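Local atomic coordinates of putative peptidyl-arginine deiminase (Chlorobium tepidum, PDB entry 1XKN), a protein that probably acts as a deiminase that hydrolyses the guanidino group of agmatine or of peptidyl-arginine. Residues 17-22 against 86-91; 53-58 against 81-86; 288-293 against 339-344. One frame throughout, in Å; residues are numbered along the deposited sequence.

Three contacts illustrate how a putative deiminase of alpha/beta type joins its sheets. Contacts 1 and 2, their centres about 7 Å apart, share H86 and one mixed sheet, ordered 83-87, 52-57, 15-21, 342-345. Contact 2 joins the neighbours 52-57 and 83-87; contact 1 spans across 52-57 to 15-21. Along the chain contact 2 is nested inside the loop that contact 1 closes, and contact 3 follows much later. Contact 3, its centre about 14 Å from that of contact 1 and 15 Å from that of contact 2, brings 342-345 of the same sheet against 290-291 of another. It alone lies near the middle of the molecule; the other two are farther out.

Contact 1: 17-22 against 86-91; sequences STWLSW and HRIPTN
S21 and T90 have the nearest pair of CA atoms, 6.9 Å apart, between segments whose directions differ by 65°. Side chains, and two waters, make the link. At one place the indole of W19 reaches H86: its CH2 stands over the centre of the imidazole, 3.7 Å above the plane. The two ring planes are inclined by 38°, an oblique meeting in which one corner of the six-membered ring rests on the imidazole face. The same end of the indole brings CZ3 within 4.5 Å of I88 CD1. W19 and H86 belong to strands 15-21 and 83-87, which are separated in their mixed sheet by 52-57, so this pair passes over the middle strand, with V140 and Q144 of helix 131-144 also touching the indole. At a second place the methyl CG2 of T90, anti to its own carbonyl carbon, lies 3.7 Å from S21 OG. That hydroxyl has its polar partners elsewhere, in H98 NE2 and N56 ND2. T90 OG1 meets W22 O through two waters rather than directly. The first accepts from T90 OG1 at 2.7 Å and donates to W22 O, again at 2.7 Å; the second donates to both, to T90 OG1 at 3.1 Å, giving a four-membered ring of oxygens. W22 O thus receives a hydrogen bond from each water, besides a weak one from H24 ND1.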
loop_
_atom_site.group_PDB
_atom_site.type_symbol
_atom_site.label_atom_id
_atom_site.label_comp_id
_atom_site.label_asym_id
_atom_site.label_seq_id
_atom_site.Cartn_x
_atom_site.Cartn_y
_atom_site.Cartn_z
ATOM N N SER A 17 -13.349 3.419 -4.197
ATOM C CA SER A 17 -12.373 4.220 -4.938
ATOM C C SER A 17 -10.953 3.851 -4.534
ATOM O O SER A 17 -10.735 2.978 -3.694
ATOM C CB SER A 17 -12.559 5.704 -4.617
ATOM O OG SER A 17 -11.971 6.016 -3.355
ATOM N N THR A 18 -9.994 4.528 -5.157
ATOM C CA THR A 18 -8.582 4.379 -4.829
ATOM C C THR A 18 -8.089 5.807 -4.658
ATOM O O THR A 18 -8.441 6.690 -5.445
ATOM C CB THR A 18 -7.752 3.729 -5.952
ATOM O OG1 THR A 18 -8.149 2.362 -6.122
ATOM C CG2 THR A 18 -6.261 3.770 -5.593
ATOM N N TRP A 19 -7.296 6.030 -3.618
ATOM C CA TRP A 19 -6.746 7.350 -3.350
ATOM C C TRP A 19 -5.291 7.476 -3.767
ATOM O O TRP A 19 -4.520 6.519 -3.686
ATOM C CB TRP A 19 -6.856 7.691 -1.865
ATOM C CG TRP A 19 -8.230 8.092 -1.465
ATOM C CD1 TRP A 19 -9.284 7.268 -1.214
ATOM C CD2 TRP A 19 -8.723 9.431 -1.339
ATOM N NE1 TRP A 19 -10.411 8.011 -0.943
ATOM C CE2 TRP A 19 -10.092 9.342 -1.014
ATOM C CE3 TRP A 19 -8.141 10.699 -1.476
ATOM C CZ2 TRP A 19 -10.892 10.472 -0.819
ATOM C CZ3 TRP A 19 -8.937 11.826 -1.283
ATOM C CH2 TRP A 19 -10.300 11.700 -0.960
ATOM N N LEU A 20 -4.933 8.680 -4.203
ATOM C CA LEU A 20 -3.581 9.011 -4.628
ATOM C C LEU A 20 -3.262 10.417 -4.141
ATOM O O LEU A 20 -4.164 11.230 -3.937
ATOM C CB LEU A 20 -3.477 9.013 -6.155
ATOM C CG LEU A 20 -3.813 7.745 -6.936
ATOM C CD1 LEU A 20 -3.764 8.055 -8.427
ATOM C CD2 LEU A 20 -2.825 6.647 -6.581
ATOM N N SER A 21 -1.976 10.691 -3.956
ATOM C CA SER A 21 -1.507 12.013 -3.554
ATOM C C SER A 21 -0.566 12.411 -4.685
ATOM O O SER A 21 0.553 11.909 -4.771
ATOM C CB SER A 21 -0.753 11.957 -2.219
ATOM O OG SER A 21 -1.632 11.724 -1.130
ATOM N N TRP A 22 -1.039 13.292 -5.564
ATOM C CA TRP A 22 -0.256 13.737 -6.712
ATOM C C TRP A 22 1.139 14.196 -6.295
ATOM O O TRP A 22 1.292 14.931 -5.320
ATOM C CB TRP A 22 -0.992 14.858 -7.448
ATOM C CG TRP A 22 -0.542 15.010 -8.867
ATOM C CD1 TRP A 22 0.325 15.943 -9.363
ATOM C CD2 TRP A 22 -0.874 14.150 -9.963
ATOM N NE1 TRP A 22 0.555 15.714 -10.695
ATOM C CE2 TRP A 22 -0.169 14.619 -11.092
ATOM C CE3 TRP A 22 -1.700 13.023 -10.098
ATOM C CZ2 TRP A 22 -0.261 13.999 -12.347
ATOM C CZ3 TRP A 22 -1.792 12.407 -11.346
ATOM C CH2 TRP A 22 -1.075 12.899 -12.453
ATOM N N HIS A 86 -9.184 16.573 -5.051
ATOM C CA HIS A 86 -9.468 17.155 -3.751
ATOM C C HIS A 86 -8.328 18.068 -3.357
ATOM O O HIS A 86 -7.160 17.694 -3.475
ATOM C CB HIS A 86 -9.624 16.066 -2.687
ATOM C CG HIS A 86 -10.713 15.089 -2.986
ATOM N ND1 HIS A 86 -10.562 14.057 -3.888
ATOM C CD2 HIS A 86 -11.987 15.013 -2.537
ATOM C CE1 HIS A 86 -11.698 13.390 -3.981
ATOM N NE2 HIS A 86 -12.579 13.949 -3.172
ATOM N N ARG A 87 -8.667 19.272 -2.909
ATOM C CA ARG A 87 -7.653 20.215 -2.477
ATOM C C ARG A 87 -7.281 19.805 -1.063
ATOM O O ARG A 87 -7.901 20.241 -0.091
ATOM C CB ARG A 87 -8.195 21.648 -2.489
ATOM C CG ARG A 87 -7.152 22.678 -2.081
ATOM C CD ARG A 87 -7.703 24.099 -2.067
ATOM N NE ARG A 87 -7.897 24.637 -3.411
ATOM C CZ ARG A 87 -8.174 25.913 -3.667
ATOM N NH1 ARG A 87 -8.288 26.781 -2.671
ATOM N NH2 ARG A 87 -8.329 26.323 -4.918
ATOM N N ILE A 88 -6.288 18.929 -0.966
ATOM C CA ILE A 88 -5.801 18.421 0.306
ATOM C C ILE A 88 -4.277 18.450 0.252
ATOM O O ILE A 88 -3.659 17.728 -0.533
ATOM C CB ILE A 88 -6.292 16.972 0.549
ATOM C CG1 ILE A 88 -7.817 16.957 0.703
ATOM C CG2 ILE A 88 -5.629 16.397 1.795
ATOM C CD1 ILE A 88 -8.392 15.594 1.067
ATOM N N PRO A 89 -3.651 19.295 1.085
ATOM C CA PRO A 89 -2.190 19.399 1.103
ATOM C C PRO A 89 -1.474 18.118 1.506
ATOM O O PRO A 89 -1.942 17.367 2.364
ATOM C CB PRO A 89 -1.938 20.538 2.087
ATOM C CG PRO A 89 -3.068 20.406 3.045
ATOM C CD PRO A 89 -4.247 20.147 2.128
ATOM N N THR A 90 -0.336 17.878 0.868
ATOM C CA THR A 90 0.475 16.708 1.158
ATOM C C THR A 90 1.936 17.129 1.088
ATOM O O THR A 90 2.276 18.119 0.434
ATOM C CB THR A 90 0.253 15.575 0.125
ATOM O OG1 THR A 90 0.776 15.973 -1.151
ATOM C CG2 THR A 90 -1.230 15.264 -0.018
ATOM N N ASN A 91 2.793 16.389 1.780
ATOM C CA ASN A 91 4.222 16.672 1.760
ATOM C C ASN A 91 4.881 15.716 0.779
ATOM O O ASN A 91 5.785 16.106 0.039
ATOM C CB ASN A 91 4.833 16.500 3.151
ATOM C CG ASN A 91 4.250 17.463 4.167
ATOM O OD1 ASN A 91 3.485 17.069 5.043
ATOM N ND2 ASN A 91 4.603 18.742 4.044
HETATM O O HOH W 1 -0.473 15.935 -3.537
HETATM O O HOH W 2 2.681 14.389 -3.076
#

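Contact 2: 53-58 against 81-86; sequences VNINVL and ERIVFH
V53 and I55 use both N and O, and V57 its N, toward residues 82-86, and five hydrogen bonds result. V53 N donates to R82 O at 2.8 Å and V53 O accepts from V84 N; I55 N then binds V84 O at 2.9 Å, while I55 O takes H86 N and also lies at the edge of the H86 ring, in its plane. V57 N closes the series on H86 O, with an N-H...O angle of 168°. V57 CG2, set between its backbone N and carbonyl carbon, comes 3.4 Å from that same H86 O. V84 and H86 are thus satisfied at both N and O by the neighbouring strand. The intervening N54 and N56 direct their backbone bonds the other way, N54 to T18 and L20, N56 to L20 and W22, and strand 52-57 is consequently held along both of its borders. Their amides follow suit: N54 OD1 is bonded to S17 OG and N56 ND2 to S21 OG. R82 sends its NH1 to S48 O near the end of helix 36-50.

On the face opposite N54 and N56, V53, I55, I83 and F85 make apolar contacts. I55 CD1 lies 3.7 Å from I83 CG2, and I55 and F85 run side by side. V57 CG1 approaches the F85 ring at its edge, 3.8 Å from CD2. F85 and I83 continue onto A66 and L70 of helix 60-73, the connection that makes these two parallel strands a beta-alpha-beta crossover.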
loop_
_atom_site.group_PDB
_atom_site.type_symbol
_atom_site.label_atom_id
_atom_site.label_comp_id
_atom_site.label_asym_id
_atom_site.label_seq_id
_atom_site.Cartn_x
_atom_site.Cartn_y
_atom_site.Cartn_z
ATOM N N VAL A 53 -11.280 7.412 -8.818
ATOM C CA VAL A 53 -9.927 7.746 -8.391
ATOM C C VAL A 53 -9.968 9.114 -7.716
ATOM O O VAL A 53 -10.318 10.115 -8.340
ATOM C CB VAL A 53 -8.957 7.813 -9.592
ATOM C CG1 VAL A 53 -7.535 8.026 -9.103
ATOM C CG2 VAL A 53 -9.061 6.537 -10.415
ATOM N N ASN A 54 -9.634 9.143 -6.429
ATOM C CA ASN A 54 -9.613 10.382 -5.662
ATOM C C ASN A 54 -8.165 10.832 -5.562
ATOM O O ASN A 54 -7.324 10.110 -5.028
ATOM C CB ASN A 54 -10.197 10.148 -4.266
ATOM C CG ASN A 54 -11.691 9.887 -4.296
ATOM O OD1 ASN A 54 -12.164 8.829 -3.874
ATOM N ND2 ASN A 54 -12.443 10.855 -4.797
ATOM N N ILE A 55 -7.876 12.026 -6.074
ATOM C CA ILE A 55 -6.510 12.539 -6.075
ATOM C C ILE A 55 -6.326 13.804 -5.249
ATOM O O ILE A 55 -7.057 14.781 -5.419
ATOM C CB ILE A 55 -6.043 12.831 -7.518
ATOM C CG1 ILE A 55 -6.198 11.567 -8.372
ATOM C CG2 ILE A 55 -4.596 13.318 -7.512
ATOM C CD1 ILE A 55 -5.746 11.726 -9.806
ATOM N N ASN A 56 -5.337 13.785 -4.358
ATOM C CA ASN A 56 -5.045 14.941 -3.525
ATOM C C ASN A 56 -4.070 15.860 -4.250
ATOM O O ASN A 56 -3.020 15.420 -4.722
ATOM C CB ASN A 56 -4.416 14.521 -2.191
ATOM C CG ASN A 56 -5.333 13.669 -1.352
ATOM O OD1 ASN A 56 -6.512 13.974 -1.196
ATOM N ND2 ASN A 56 -4.784 12.602 -0.781
ATOM N N VAL A 57 -4.432 17.134 -4.343
ATOM C CA VAL A 57 -3.586 18.134 -4.981
ATOM C C VAL A 57 -3.531 19.352 -4.064
ATOM O O VAL A 57 -4.429 19.563 -3.248
ATOM C CB VAL A 57 -4.129 18.554 -6.364
ATOM C CG1 VAL A 57 -4.015 17.391 -7.341
ATOM C CG2 VAL A 57 -5.578 19.000 -6.242
ATOM N N LEU A 58 -2.480 20.152 -4.201
ATOM C CA LEU A 58 -2.293 21.333 -3.361
ATOM C C LEU A 58 -3.071 22.561 -3.810
ATOM O O LEU A 58 -3.476 23.381 -2.988
ATOM C CB LEU A 58 -0.808 21.702 -3.312
ATOM C CG LEU A 58 0.162 20.709 -2.673
ATOM C CD1 LEU A 58 1.597 21.162 -2.916
ATOM C CD2 LEU A 58 -0.127 20.614 -1.193
ATOM N N GLU A 81 -14.835 11.428 -15.696
ATOM C CA GLU A 81 -15.756 11.646 -14.580
ATOM C C GLU A 81 -15.378 10.842 -13.342
ATOM O O GLU A 81 -15.778 11.188 -12.232
ATOM C CB GLU A 81 -17.190 11.278 -14.973
ATOM C CG GLU A 81 -17.836 12.183 -16.017
ATOM C CD GLU A 81 -17.205 12.037 -17.382
ATOM O OE1 GLU A 81 -16.948 10.888 -17.794
ATOM O OE2 GLU A 81 -16.982 13.068 -18.049
ATOM N N ARG A 82 -14.610 9.774 -13.536
ATOM C CA ARG A 82 -14.204 8.917 -12.433
ATOM C C ARG A 82 -13.019 9.457 -11.644
ATOM O O ARG A 82 -12.743 8.991 -10.540
ATOM C CB ARG A 82 -13.878 7.519 -12.953
ATOM C CG ARG A 82 -15.039 6.848 -13.671
ATOM C CD ARG A 82 -14.627 5.492 -14.204
ATOM N NE ARG A 82 -15.701 4.839 -14.943
ATOM C CZ ARG A 82 -15.587 3.643 -15.516
ATOM N NH1 ARG A 82 -14.445 2.972 -15.431
ATOM N NH2 ARG A 82 -16.615 3.121 -16.175
ATOM N N ILE A 83 -12.314 10.436 -12.203
ATOM C CA ILE A 83 -11.173 11.011 -11.506
ATOM C C ILE A 83 -11.590 12.306 -10.819
ATOM O O ILE A 83 -11.857 13.320 -11.468
ATOM C CB ILE A 83 -10.000 11.252 -12.476
ATOM C CG1 ILE A 83 -9.570 9.914 -13.085
ATOM C CG2 ILE A 83 -8.838 11.913 -11.743
ATOM C CD1 ILE A 83 -8.425 9.993 -14.062
ATOM N N VAL A 84 -11.662 12.244 -9.494
ATOM C CA VAL A 84 -12.075 13.376 -8.673
ATOM C C VAL A 84 -10.904 13.970 -7.894
ATOM O O VAL A 84 -10.203 13.261 -7.164
ATOM C CB VAL A 84 -13.161 12.945 -7.660
ATOM C CG1 VAL A 84 -13.658 14.147 -6.882
ATOM C CG2 VAL A 84 -14.310 12.262 -8.391
ATOM N N PHE A 85 -10.702 15.278 -8.039
ATOM C CA PHE A 85 -9.618 15.969 -7.343
ATOM C C PHE A 85 -10.070 16.602 -6.039
ATOM O O PHE A 85 -11.188 17.104 -5.929
ATOM C CB PHE A 85 -9.008 17.050 -8.242
ATOM C CG PHE A 85 -8.306 16.503 -9.445
ATOM C CD1 PHE A 85 -9.019 16.160 -10.586
ATOM C CD2 PHE A 85 -6.935 16.266 -9.412
ATOM C CE1 PHE A 85 -8.377 15.585 -11.679
ATOM C CE2 PHE A 85 -6.284 15.692 -10.499
ATOM C CZ PHE A 85 -7.007 15.348 -11.634
ATOM N N HIS A 86 -9.184 16.573 -5.051
ATOM C CA HIS A 86 -9.468 17.155 -3.751
ATOM C C HIS A 86 -8.328 18.068 -3.357
ATOM O O HIS A 86 -7.160 17.694 -3.475
ATOM C CB HIS A 86 -9.624 16.066 -2.687
ATOM C CG HIS A 86 -10.713 15.089 -2.986
ATOM N ND1 HIS A 86 -10.562 14.057 -3.888
ATOM C CD2 HIS A 86 -11.987 15.013 -2.537
ATOM C CE1 HIS A 86 -11.698 13.390 -3.981
ATOM N NE2 HIS A 86 -12.579 13.949 -3.172
#

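Contact 3: 288-293 against 339-344; sequences NFYIAN and CVTHEE
Y290 and T341 face each other in the middle of this contact, and the tyrosine is best followed outward from its backbone. Its CB lies 3.9 Å from T341 OG1. CG, anti to the backbone N (chi1 176°), is brought closer, to 3.5 Å from the same oxygen. Farther out this hydroxyl oxygen sits over the ring face, 3.3 Å from CD1, and T341 CB stands above the ring centre at 4.0 Å, only 11° off the normal, a CH-pi contact. T341 OG1 itself is hydrogen-bonded to I337 O, which holds the threonine against the ring face. At CE1 the surroundings change: E343 OE1 comes to the ring edge, in its plane, at 3.7 Å. The carboxylate is turned 38° from the ring and is also engaged in a salt bridge with R96. CZ meets E343 CB, and the tip OH lies against the same carbon at 3.1 Å, while its polar partner is T18 OG1 on strand 15-21.

Y290 thereby joins two sheets. Strand 290-291 borders the sheet that continues through 295-300 to 321-326, whereas 342-345 is the outermost strand of the sheet containing 15-21; their meeting lies close to the centre of the chain. This is consistent with the propeller-like fold of the guanidino-modifying enzymes, in which alpha/beta units are arranged radially and segments from different units line a common centre.

On the N-terminal side of the tyrosine, N288 CG lies 3.8 Å from C339 SG. On the other strand, H342 ND1 donates to E343 O at 3.0 Å, on a lone pair in the carbonyl plane; the acceptor lies in the plane of the imidazole, which limits the ring's rotation.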
loop_
_atom_site.group_PDB
_atom_site.type_symbol
_atom_site.label_atom_id
_atom_site.label_comp_id
_atom_site.label_asym_id
_atom_site.label_seq_id
_atom_site.Cartn_x
_atom_site.Cartn_y
_atom_site.Cartn_z
ATOM N N ASN A 288 5.181 -4.984 -4.548
ATOM C CA ASN A 288 4.584 -3.674 -4.339
ATOM C C ASN A 288 3.517 -3.386 -5.398
ATOM O O ASN A 288 3.483 -2.308 -5.990
ATOM C CB ASN A 288 5.674 -2.592 -4.355
ATOM C CG ASN A 288 5.322 -1.395 -3.482
ATOM O OD1 ASN A 288 5.229 -1.507 -2.255
ATOM N ND2 ASN A 288 5.118 -0.249 -4.110
ATOM N N PHE A 289 2.647 -4.367 -5.616
ATOM C CA PHE A 289 1.555 -4.257 -6.578
ATOM C C PHE A 289 0.308 -3.759 -5.853
ATOM O O PHE A 289 0.254 -3.753 -4.623
ATOM C CB PHE A 289 1.267 -5.625 -7.221
ATOM C CG PHE A 289 0.835 -6.695 -6.240
ATOM C CD1 PHE A 289 -0.483 -6.763 -5.790
ATOM C CD2 PHE A 289 1.750 -7.628 -5.762
ATOM C CE1 PHE A 289 -0.880 -7.746 -4.882
ATOM C CE2 PHE A 289 1.367 -8.615 -4.854
ATOM C CZ PHE A 289 0.047 -8.675 -4.410
ATOM N N TYR A 290 -0.693 -3.329 -6.614
ATOM C CA TYR A 290 -1.933 -2.855 -6.017
ATOM C C TYR A 290 -3.115 -3.602 -6.617
ATOM O O TYR A 290 -3.218 -3.738 -7.840
ATOM C CB TYR A 290 -2.110 -1.351 -6.253
ATOM C CG TYR A 290 -3.432 -0.818 -5.741
ATOM C CD1 TYR A 290 -3.745 -0.859 -4.379
ATOM C CD2 TYR A 290 -4.372 -0.272 -6.613
ATOM C CE1 TYR A 290 -4.958 -0.367 -3.900
ATOM C CE2 TYR A 290 -5.594 0.224 -6.144
ATOM C CZ TYR A 290 -5.876 0.174 -4.792
ATOM O OH TYR A 290 -7.075 0.668 -4.333
ATOM N N ILE A 291 -4.004 -4.091 -5.757
ATOM C CA ILE A 291 -5.188 -4.808 -6.215
ATOM C C ILE A 291 -6.343 -3.815 -6.332
ATOM O O ILE A 291 -6.719 -3.188 -5.344
ATOM C CB ILE A 291 -5.614 -5.909 -5.212
ATOM C CG1 ILE A 291 -4.450 -6.865 -4.938
ATOM C CG2 ILE A 291 -6.808 -6.681 -5.775
ATOM C CD1 ILE A 291 -4.642 -7.692 -3.669
ATOM N N ALA A 292 -6.883 -3.656 -7.538
ATOM C CA ALA A 292 -8.020 -2.767 -7.772
ATOM C C ALA A 292 -9.225 -3.656 -8.073
ATOM O O ALA A 292 -9.092 -4.878 -8.095
ATOM C CB ALA A 292 -7.734 -1.837 -8.947
ATOM N N ASN A 293 -10.391 -3.065 -8.319
ATOM C CA ASN A 293 -11.580 -3.867 -8.590
ATOM C C ASN A 293 -11.487 -4.763 -9.821
ATOM O O ASN A 293 -11.781 -5.954 -9.747
ATOM C CB ASN A 293 -12.820 -2.971 -8.713
ATOM C CG ASN A 293 -13.259 -2.388 -7.385
ATOM O OD1 ASN A 293 -12.736 -2.743 -6.327
ATOM N ND2 ASN A 293 -14.239 -1.491 -7.432
ATOM N N CYS A 339 2.862 1.668 -2.750
ATOM C CA CYS A 339 3.218 2.783 -1.880
ATOM C C CYS A 339 2.478 4.081 -2.182
ATOM O O CYS A 339 2.244 4.882 -1.282
ATOM C CB CYS A 339 4.724 3.048 -1.955
ATOM S SG CYS A 339 5.762 1.726 -1.310
ATOM N N VAL A 340 2.106 4.297 -3.438
ATOM C CA VAL A 340 1.429 5.541 -3.797
ATOM C C VAL A 340 -0.092 5.449 -3.852
ATOM O O VAL A 340 -0.767 6.405 -4.237
ATOM C CB VAL A 340 1.956 6.090 -5.149
ATOM C CG1 VAL A 340 3.446 6.359 -5.041
ATOM C CG2 VAL A 340 1.667 5.103 -6.278
ATOM N N THR A 341 -0.633 4.311 -3.442
ATOM C CA THR A 341 -2.077 4.108 -3.472
ATOM C C THR A 341 -2.654 3.718 -2.122
ATOM O O THR A 341 -1.932 3.321 -1.214
ATOM C CB THR A 341 -2.436 2.957 -4.431
ATOM O OG1 THR A 341 -1.758 1.764 -4.004
ATOM C CG2 THR A 341 -2.009 3.280 -5.848
ATOM N N HIS A 342 -3.966 3.871 -1.993
ATOM C CA HIS A 342 -4.674 3.417 -0.810
ATOM C C HIS A 342 -6.117 3.244 -1.200
ATOM O O HIS A 342 -6.788 4.182 -1.634
ATOM C CB HIS A 342 -4.577 4.357 0.389
ATOM C CG HIS A 342 -4.775 3.649 1.692
ATOM N ND1 HIS A 342 -5.918 2.933 1.983
ATOM C CD2 HIS A 342 -3.933 3.451 2.732
ATOM C CE1 HIS A 342 -5.766 2.319 3.144
ATOM N NE2 HIS A 342 -4.569 2.616 3.617
ATOM N N GLU A 343 -6.586 2.017 -1.063
ATOM C CA GLU A 343 -7.949 1.716 -1.415
ATOM C C GLU A 343 -8.936 2.300 -0.423
ATOM O O GLU A 343 -8.591 2.631 0.714
ATOM C CB GLU A 343 -8.148 0.196 -1.488
ATOM C CG GLU A 343 -8.098 -0.531 -0.136
ATOM C CD GLU A 343 -6.689 -0.810 0.363
ATOM O OE1 GLU A 343 -5.711 -0.334 -0.251
ATOM O OE2 GLU A 343 -6.555 -1.513 1.389
ATOM N N GLU A 344 -10.165 2.452 -0.892
ATOM C CA GLU A 344 -11.261 2.899 -0.053
ATOM C C GLU A 344 -12.258 1.766 -0.223
ATOM O O GLU A 344 -12.882 1.639 -1.274
ATOM C CB GLU A 344 -11.910 4.193 -0.542
ATOM C CG GLU A 344 -13.199 4.472 0.243
ATOM C CD GLU A 344 -13.967 5.699 -0.210
ATOM O OE1 GLU A 344 -15.091 5.900 0.300
ATOM O OE2 GLU A 344 -13.457 6.457 -1.060
#